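Local coordinates for restriction endonuclease (Mycobacterium sp., PDB 4F0Q), which cleaves DNA carrying methylated cytosine, acting as a tetrameric, modification-dependent restriction endonuclease whose cleavage domain belongs to the PD-(D/E)XK class, at residues G44-N47 against Y48-T52; E236-R239 against H240-E243; E368-A371 against R372-R376; Y385-T388 against G389-R393. All coordinates share one frame; numbering follows the deposited sequence.

Contact 1 of 4, residues G44-N47 against Y48-T52; sequences GFVN and YHWLT
N47 reaches across to H49, W50 and L51 where a short strand with few backbone bonds runs straight into helix 48-52, a worked example of an asparagine N-cap. Its main chain does the firmer work: L51 N donates to N47 O at 3.2 Å, with an N-H...O angle of 155°, and so closes the first turn of the helix. The side chain supplies the capping bond proper, a weak one from H49 N to N47 OD1 at 3.5 Å. With CG anti to the backbone N (chi1 -175°), the amide folds back over the start of the helix and brings OD1 toward the N-H of H49. The other end of the same amide is held from outside, since ND2 donates to N36 O and makes a weak bond to D39 OD1; together these probably restrain its rotation, the bond to N36 O being the firm one. One turn on, T52 N takes up Y48 O at 2.9 Å, while the Y48 hydroxyl is bonded to V62 O and L51 O accepts from R21 NE. Apolar contact is looser, with V46 CG1 4.3 Å from W50 CE3 and 4.4 Å from L51 CB. Strand 45-47 runs parallel to strand 28-30, where V46 and Y48 bond to the R30 backbone, and antiparallel to strand 41-42; helix 48-52 leans back on strand 28-30 through L51 and L29.

Contact 2 of 4, residues E236-R239 against H240-E243; sequences ETLR and HAPE
A beta turn close to type I, L238 to A241, reverses the loop joining helix 222-227 to helix 243-251, and in it R239 meets H240 and L238 meets A241. The aliphatic part of R239 lies over one face of the H240 imidazole, a CH-pi contact in which CG stands 4.0 Å from the ring centroid and 28° off the ring normal. R239 CG sits between the backbone N and the carbonyl carbon (chi1 55°), and the chain then runs extended beside the histidine in the same direction. Its guanidinium plane ends 48° from the ring, and NE forms a salt bridge with D226 on helix 222-227. That helix is the floor of the loop: H240 also touches R222 and D226, and A241 and P242 rest on W223, all within a region assigned to the PUA clan. No direct hydrogen bond joins the two halves, so water does the bridging. One molecule donates to T237 O at 2.8 Å and accepts from H240 N at 2.8 Å. A second, in plane at the imidazole edge, lies 2.7 Å from H240 ND1 and donates to R239 O at 3.2 Å. On another side of the turn, L238 CD2 packs against A241 CB at 4.0 Å, before P242 takes the N-cap position of helix 243-251.

Contact 3 of 4, residues E368-A371 against R372-R376; sequences EQVA and RVVAR
The E368 carboxylate and the R372 guanidinium diverge although their residues sit one turn apart on helix 367-374 and are joined through the backbone, R372 N donating to E368 O at 2.9 Å. Both flat groups serve a second subunit instead, E368 OE2 forming a salt bridge with its R372 and R372 NE another with its E398, while A375 and R376 pack on its Y404. An extended chain with CG anti to the backbone N (chi1 -167°) carries the guanidinium out to that partner. The Q369 amide turns back to the start of the helix, where OE1 accepts from S366 N. Among the peptide planes, that of V370 is the instructive one, because its carbonyl oxygen takes two donors in different ways. V374 N approaches V370 O in the carbonyl plane at 2.9 Å, the regular alpha-helical bond; V373 N stands above that plane, 59° out of it, at 3.0 Å from V370 O, an i to i+3 bond of the kind seen in 3-10 turns. V374 CG2 touches the same V370 O at 3.2 Å and, in one of two V370 conformers, meets V370 CG1 at 3.9 Å, the two valines crossing at an angle. The next bond, A375 N to A371 O, is again alpha-helical at 2.9 Å, and R376 N then turns to V373 O at 3.3 Å. Coming between strands 347-357 and 381-387 in the chain, which are parallel neighbours in the sheet, this is the helix of a beta-alpha-beta crossover, with Q369 and V373 against Y385 of strand 381-387 and V373, about 8 Å from the bound magnesium ion, on its ligand Q355 of strand 347-357.

Contact 4 of 4, residues Y385-T388 against G389-R393; sequences YVTT and GSFSR
Y385 and F391 form the tight half of this contact, an offset edge-to-face pair in which F391 presents its edge to the face of Y385, with centroids 5.5 Å apart and planes at 83°. The closest ring atoms are F391 CE1 and Y385 CG, at 3.7 Å. At the edge of the F391 ring, in its plane, Y385 O lies 3.3 Å from CZ. T387 adds its methyl: CG2 stands 4.1 Å from the F391 centroid, an off-centre CH-pi contact. A T387 chi1 of 178° swings OG1 away from its own N and toward G389 N, from which it accepts at 3.2 Å with an angle of 162°, an ST turn that bends the chain after the strand; the same OG1 is bonded to K357 O. S392 and R393 take no part across the segments: S392 OG, partly exposed, is hydrogen-bonded to V365 O and weakly caps A395 N, and R393 is exposed at the start of helix 393-401. The Y385 side chain, about 6 Å from the bound magnesium ion, packs on its ligand Q355. Strand 381-387 lies between parallel strands 347-357 and 406-409, strand 390-391 pairs with 364-365, and helix 367-374 lies over Y385.

Contacts 1 to 4 follow one another along the chain but fall into two groups. Contacts 1 and 2, with centres 22 Å apart and nearest atoms about 11 Å apart, do not touch; they lie in the N-terminal part, around the large mixed sheet. The centres of contacts 1 and 3 are 52 Å apart on opposite sides of the chain's centre. In the endonuclease region, helix 367-374 of contact 3 and strand 381-387 of contact 4, in the five-stranded mixed sheet, are consecutive elements that touch, V370 CA lying 3.9 Å from Y385 CE2. They border the magnesium site of D334, Q355 and A356, consistent with a PD-(D/E)XK core. One part of the chain probably recognises modified DNA and the other cuts.

Contact 1 of 4, residues G44-N47 against Y48-T52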
# COMPACT_ATOMS: atom_id res chain seq x y z
N GLY A 44 -43.25 23.85 8.97
CA GLY A 44 -41.97 24.48 9.22
C GLY A 44 -40.86 24.00 8.31
O GLY A 44 -39.72 24.47 8.39
N PHE A 45 -41.18 23.06 7.43
CA PHE A 45 -40.20 22.50 6.51
C PHE A 45 -40.72 22.47 5.08
O PHE A 45 -41.92 22.58 4.84
CB PHE A 45 -39.79 21.09 6.95
CG PHE A 45 -39.02 21.05 8.24
CD1 PHE A 45 -39.67 21.03 9.46
CD2 PHE A 45 -37.63 21.04 8.23
CE1 PHE A 45 -38.96 21.00 10.64
CE2 PHE A 45 -36.92 21.01 9.41
CZ PHE A 45 -37.58 20.99 10.62
N VAL A 46 -39.80 22.34 4.13
CA VAL A 46 -40.16 22.27 2.72
C VAL A 46 -40.98 21.02 2.42
O VAL A 46 -40.58 19.91 2.75
CB VAL A 46 -38.91 22.28 1.82
CG1 VAL A 46 -39.30 22.09 0.36
CG2 VAL A 46 -38.13 23.57 2.01
N ASN A 47 -42.14 21.22 1.80
CA ASN A 47 -43.01 20.12 1.43
C ASN A 47 -42.35 19.25 0.36
O ASN A 47 -41.94 19.74 -0.69
CB ASN A 47 -44.36 20.64 0.93
CG ASN A 47 -45.35 19.54 0.64
OD1 ASN A 47 -45.20 18.41 1.12
ND2 ASN A 47 -46.38 19.86 -0.13
N TYR A 48 -42.25 17.95 0.64
CA TYR A 48 -41.63 17.00 -0.27
C TYR A 48 -42.36 16.94 -1.61
O TYR A 48 -41.74 17.04 -2.67
CB TYR A 48 -41.58 15.61 0.36
CG TYR A 48 -41.22 14.50 -0.61
CD1 TYR A 48 -39.90 14.15 -0.84
CD2 TYR A 48 -42.21 13.80 -1.29
CE1 TYR A 48 -39.57 13.13 -1.72
CE2 TYR A 48 -41.89 12.79 -2.18
CZ TYR A 48 -40.57 12.46 -2.39
OH TYR A 48 -40.26 11.45 -3.27
N HIS A 49 -43.67 16.75 -1.55
CA HIS A 49 -44.47 16.55 -2.76
C HIS A 49 -44.48 17.75 -3.69
O HIS A 49 -44.67 17.61 -4.90
CB HIS A 49 -45.90 16.13 -2.39
CG HIS A 49 -46.00 14.74 -1.85
ND1 HIS A 49 -45.84 13.62 -2.64
CD2 HIS A 49 -46.23 14.29 -0.59
CE1 HIS A 49 -45.97 12.54 -1.89
NE2 HIS A 49 -46.21 12.91 -0.65
N TRP A 50 -44.28 18.94 -3.14
CA TRP A 50 -44.16 20.13 -3.97
C TRP A 50 -42.79 20.16 -4.65
O TRP A 50 -42.68 20.50 -5.82
CB TRP A 50 -44.35 21.41 -3.15
CG TRP A 50 -43.96 22.63 -3.92
CD1 TRP A 50 -44.73 23.33 -4.80
CD2 TRP A 50 -42.68 23.29 -3.89
NE1 TRP A 50 -44.02 24.38 -5.32
CE2 TRP A 50 -42.76 24.38 -4.78
CE3 TRP A 50 -41.49 23.06 -3.21
CZ2 TRP A 50 -41.69 25.25 -4.99
CZ3 TRP A 50 -40.42 23.92 -3.43
CH2 TRP A 50 -40.54 25.00 -4.31
N LEU A 51 -41.76 19.81 -3.89
CA LEU A 51 -40.39 19.85 -4.40
C LEU A 51 -40.18 18.81 -5.50
O LEU A 51 -39.47 19.07 -6.47
CB LEU A 51 -39.40 19.62 -3.25
CG LEU A 51 -37.91 19.71 -3.58
CD1 LEU A 51 -37.56 21.08 -4.13
CD2 LEU A 51 -37.07 19.40 -2.35
N THR A 52 -40.81 17.65 -5.35
CA THR A 52 -40.63 16.56 -6.31
C THR A 52 -41.64 16.62 -7.45
O THR A 52 -41.36 16.16 -8.56
CB THR A 52 -40.74 15.19 -5.62
OG1 THR A 52 -42.00 15.08 -4.95
CG2 THR A 52 -39.62 15.01 -4.62

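Contact 2 of 4, residues E236-R239 against H240-E243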
# COMPACT_ATOMS: atom_id res chain seq x y z
N GLU A 236 -32.56 15.55 -24.10
CA GLU A 236 -32.98 16.93 -23.89
C GLU A 236 -33.29 17.18 -22.42
O GLU A 236 -33.88 18.20 -22.06
CB GLU A 236 -34.21 17.25 -24.74
CG GLU A 236 -34.02 17.04 -26.23
CD GLU A 236 -35.29 17.28 -27.02
OE1 GLU A 236 -35.24 17.21 -28.26
OE2 GLU A 236 -36.34 17.52 -26.39
N THR A 237 -32.90 16.24 -21.56
CA THR A 237 -33.23 16.31 -20.14
C THR A 237 -32.01 16.61 -19.27
O THR A 237 -32.05 16.42 -18.06
CB THR A 237 -33.86 14.99 -19.65
OG1 THR A 237 -32.91 13.92 -19.81
CG2 THR A 237 -35.11 14.67 -20.44
N LEU A 238 -30.94 17.08 -19.89
CA LEU A 238 -29.69 17.34 -19.18
C LEU A 238 -29.40 18.83 -18.99
O LEU A 238 -28.30 19.20 -18.59
CB LEU A 238 -28.51 16.68 -19.90
CG LEU A 238 -28.48 15.15 -19.96
CD1 LEU A 238 -27.27 14.70 -20.75
CD2 LEU A 238 -28.47 14.55 -18.57
N ARG A 239 -30.39 19.67 -19.27
CA ARG A 239 -30.18 21.12 -19.19
C ARG A 239 -30.12 21.64 -17.76
O ARG A 239 -29.51 22.69 -17.50
CB ARG A 239 -31.23 21.87 -20.00
CG ARG A 239 -32.67 21.55 -19.63
CD ARG A 239 -33.64 22.25 -20.58
NE ARG A 239 -35.03 21.93 -20.28
CZ ARG A 239 -36.06 22.36 -21.00
NH1 ARG A 239 -35.85 23.12 -22.07
NH2 ARG A 239 -37.30 22.03 -20.66
N HIS A 240 -30.73 20.92 -16.83
CA HIS A 240 -30.71 21.31 -15.42
C HIS A 240 -30.06 20.23 -14.56
O HIS A 240 -30.23 20.20 -13.34
CB HIS A 240 -32.13 21.60 -14.92
CG HIS A 240 -32.83 22.66 -15.71
ND1 HIS A 240 -32.39 23.97 -15.76
CD2 HIS A 240 -33.95 22.61 -16.47
CE1 HIS A 240 -33.21 24.67 -16.52
NE2 HIS A 240 -34.16 23.87 -16.97
N ALA A 241 -29.30 19.35 -15.21
CA ALA A 241 -28.62 18.26 -14.53
C ALA A 241 -27.23 18.70 -14.08
O ALA A 241 -26.65 19.62 -14.67
CB ALA A 241 -28.52 17.05 -15.45
N PRO A 242 -26.70 18.07 -13.02
CA PRO A 242 -25.34 18.36 -12.56
C PRO A 242 -24.30 18.07 -13.64
O PRO A 242 -24.51 17.17 -14.46
CB PRO A 242 -25.15 17.40 -11.39
CG PRO A 242 -26.53 17.13 -10.90
CD PRO A 242 -27.39 17.13 -12.13
N GLU A 243 -23.20 18.82 -13.64
CA GLU A 243 -22.13 18.62 -14.62
C GLU A 243 -21.51 17.23 -14.49
O GLU A 243 -21.08 16.64 -15.48
CB GLU A 243 -21.05 19.69 -14.46
CG GLU A 243 -21.52 21.11 -14.77
CD GLU A 243 -21.59 21.39 -16.26
OE1 GLU A 243 -21.38 20.46 -17.06
OE2 GLU A 243 -21.85 22.56 -16.63
O HOH W 1 -32.68 18.92 -16.95
O HOH W 2 -29.93 24.79 -15.08

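Contact 3 of 4, residues E368-A371 against R372-R376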
# COMPACT_ATOMS: atom_id res chain seq x y z
N GLU A 368 2.34 6.17 20.95
CA GLU A 368 3.51 5.29 21.02
C GLU A 368 3.13 3.88 20.58
O GLU A 368 3.87 3.23 19.84
CB GLU A 368 4.08 5.26 22.44
CG GLU A 368 4.65 6.58 22.92
CD GLU A 368 3.70 7.34 23.82
OE1 GLU A 368 2.58 6.83 24.07
OE2 GLU A 368 4.06 8.44 24.29
N GLN A 369 1.97 3.42 21.04
CA GLN A 369 1.50 2.07 20.76
C GLN A 369 1.25 1.83 19.27
O GLN A 369 1.51 0.74 18.76
CB GLN A 369 0.24 1.77 21.58
CG GLN A 369 0.52 1.61 23.07
CD GLN A 369 -0.72 1.74 23.92
OE1 GLN A 369 -1.82 1.94 23.41
NE2 GLN A 369 -0.55 1.63 25.24
N VAL A 370 0.74 2.84 18.57
CA VAL A 370 0.54 2.72 17.13
C VAL A 370 1.86 2.90 16.39
O VAL A 370 2.14 2.22 15.40
CB VAL A 370 -0.47 3.77 16.62
CG1 VAL A 370 -0.70 3.61 15.12
CG2 VAL A 370 -1.79 3.65 17.37
N ALA A 371 2.70 3.81 16.90
CA ALA A 371 4.00 4.05 16.30
C ALA A 371 4.90 2.82 16.36
O ALA A 371 5.79 2.65 15.53
CB ALA A 371 4.69 5.23 16.96
N ARG A 372 4.66 1.95 17.34
CA ARG A 372 5.43 0.72 17.47
C ARG A 372 5.16 -0.21 16.30
O ARG A 372 6.02 -1.02 15.93
CB ARG A 372 5.13 0.02 18.80
CG ARG A 372 6.11 -1.09 19.13
CD ARG A 372 5.80 -1.75 20.45
NE ARG A 372 6.78 -2.78 20.78
CZ ARG A 372 6.68 -3.61 21.81
NH1 ARG A 372 5.63 -3.53 22.62
NH2 ARG A 372 7.62 -4.51 22.03
N VAL A 373 3.98 -0.10 15.72
CA VAL A 373 3.61 -0.91 14.58
C VAL A 373 3.97 -0.20 13.28
O VAL A 373 4.40 -0.82 12.31
CB VAL A 373 2.10 -1.22 14.57
CG1 VAL A 373 1.79 -2.32 13.57
CG2 VAL A 373 1.65 -1.63 15.97
N VAL A 374 3.81 1.12 13.28
CA VAL A 374 4.15 1.93 12.11
C VAL A 374 5.64 1.87 11.79
O VAL A 374 6.04 1.80 10.63
CB VAL A 374 3.70 3.39 12.28
CG1 VAL A 374 4.14 4.24 11.09
CG2 VAL A 374 2.19 3.47 12.45
N ALA A 375 6.47 1.89 12.83
CA ALA A 375 7.92 1.86 12.66
C ALA A 375 8.40 0.59 11.98
O ALA A 375 9.45 0.57 11.34
CB ALA A 375 8.61 2.04 14.01
N ARG A 376 7.63 -0.48 12.13
CA ARG A 376 7.97 -1.77 11.53
C ARG A 376 7.68 -1.79 10.03
O ARG A 376 8.19 -2.65 9.31
CB ARG A 376 7.19 -2.89 12.22
CG ARG A 376 7.69 -3.22 13.62
CD ARG A 376 9.04 -3.91 13.56
NE ARG A 376 9.01 -5.09 12.71
CZ ARG A 376 8.63 -6.30 13.12
NH1 ARG A 376 8.26 -6.49 14.38
NH2 ARG A 376 8.63 -7.32 12.27

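Contact 4 of 4, residues Y385-T388 against G389-R393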
# COMPACT_ATOMS: atom_id res chain seq x y z
N TYR A 385 -4.47 -1.93 13.11
CA TYR A 385 -4.52 -1.98 14.57
C TYR A 385 -5.94 -2.26 15.05
O TYR A 385 -6.83 -1.42 14.91
CB TYR A 385 -3.99 -0.68 15.17
CG TYR A 385 -3.37 -0.82 16.55
CD1 TYR A 385 -4.03 -1.50 17.56
CD2 TYR A 385 -2.12 -0.28 16.83
CE1 TYR A 385 -3.47 -1.63 18.82
CE2 TYR A 385 -1.56 -0.40 18.08
CZ TYR A 385 -2.23 -1.08 19.07
OH TYR A 385 -1.67 -1.20 20.32
N VAL A 386 -6.14 -3.44 15.63
CA VAL A 386 -7.44 -3.84 16.14
C VAL A 386 -7.48 -3.77 17.67
O VAL A 386 -6.65 -4.37 18.36
CB VAL A 386 -7.80 -5.27 15.70
CG1 VAL A 386 -9.17 -5.67 16.21
CG2 VAL A 386 -7.74 -5.39 14.18
N THR A 387 -8.45 -3.01 18.18
CA THR A 387 -8.59 -2.85 19.62
C THR A 387 -10.06 -2.76 20.03
O THR A 387 -10.91 -2.36 19.23
CB THR A 387 -7.83 -1.60 20.13
OG1 THR A 387 -8.02 -1.44 21.54
CG2 THR A 387 -8.32 -0.35 19.41
N THR A 388 -10.35 -3.15 21.27
CA THR A 388 -11.70 -3.08 21.80
C THR A 388 -12.04 -1.66 22.25
O THR A 388 -13.21 -1.32 22.42
CB THR A 388 -11.89 -4.05 22.98
OG1 THR A 388 -10.86 -3.83 23.95
CG2 THR A 388 -11.82 -5.50 22.50
N GLY A 389 -11.00 -0.85 22.46
CA GLY A 389 -11.19 0.52 22.88
C GLY A 389 -11.11 1.50 21.73
O GLY A 389 -11.55 1.20 20.62
N SER A 390 -10.54 2.67 21.99
CA SER A 390 -10.41 3.70 20.97
C SER A 390 -8.96 4.14 20.82
O SER A 390 -8.10 3.77 21.62
CB SER A 390 -11.28 4.91 21.31
OG SER A 390 -12.65 4.55 21.41
N PHE A 391 -8.69 4.93 19.79
CA PHE A 391 -7.37 5.52 19.60
C PHE A 391 -7.41 6.98 20.06
O PHE A 391 -8.35 7.71 19.76
CB PHE A 391 -6.94 5.44 18.14
CG PHE A 391 -6.86 4.03 17.61
CD1 PHE A 391 -5.73 3.26 17.82
CD2 PHE A 391 -7.92 3.48 16.91
CE1 PHE A 391 -5.66 1.97 17.33
CE2 PHE A 391 -7.85 2.19 16.42
CZ PHE A 391 -6.72 1.43 16.64
N SER A 392 -6.38 7.39 20.79
CA SER A 392 -6.30 8.74 21.33
C SER A 392 -6.27 9.78 20.21
O SER A 392 -5.93 9.46 19.07
CB SER A 392 -5.07 8.90 22.22
OG SER A 392 -3.88 8.69 21.49
N ARG A 393 -6.63 11.01 20.54
CA ARG A 393 -6.67 12.08 19.56
C ARG A 393 -5.29 12.36 18.99
O ARG A 393 -5.13 12.57 17.79
CB ARG A 393 -7.25 13.36 20.18
CG ARG A 393 -7.52 14.45 19.15
CD ARG A 393 -8.21 15.65 19.77
NE ARG A 393 -8.78 16.51 18.74
CZ ARG A 393 -8.11 17.46 18.10
NH1 ARG A 393 -6.83 17.68 18.38
NH2 ARG A 393 -8.71 18.20 17.18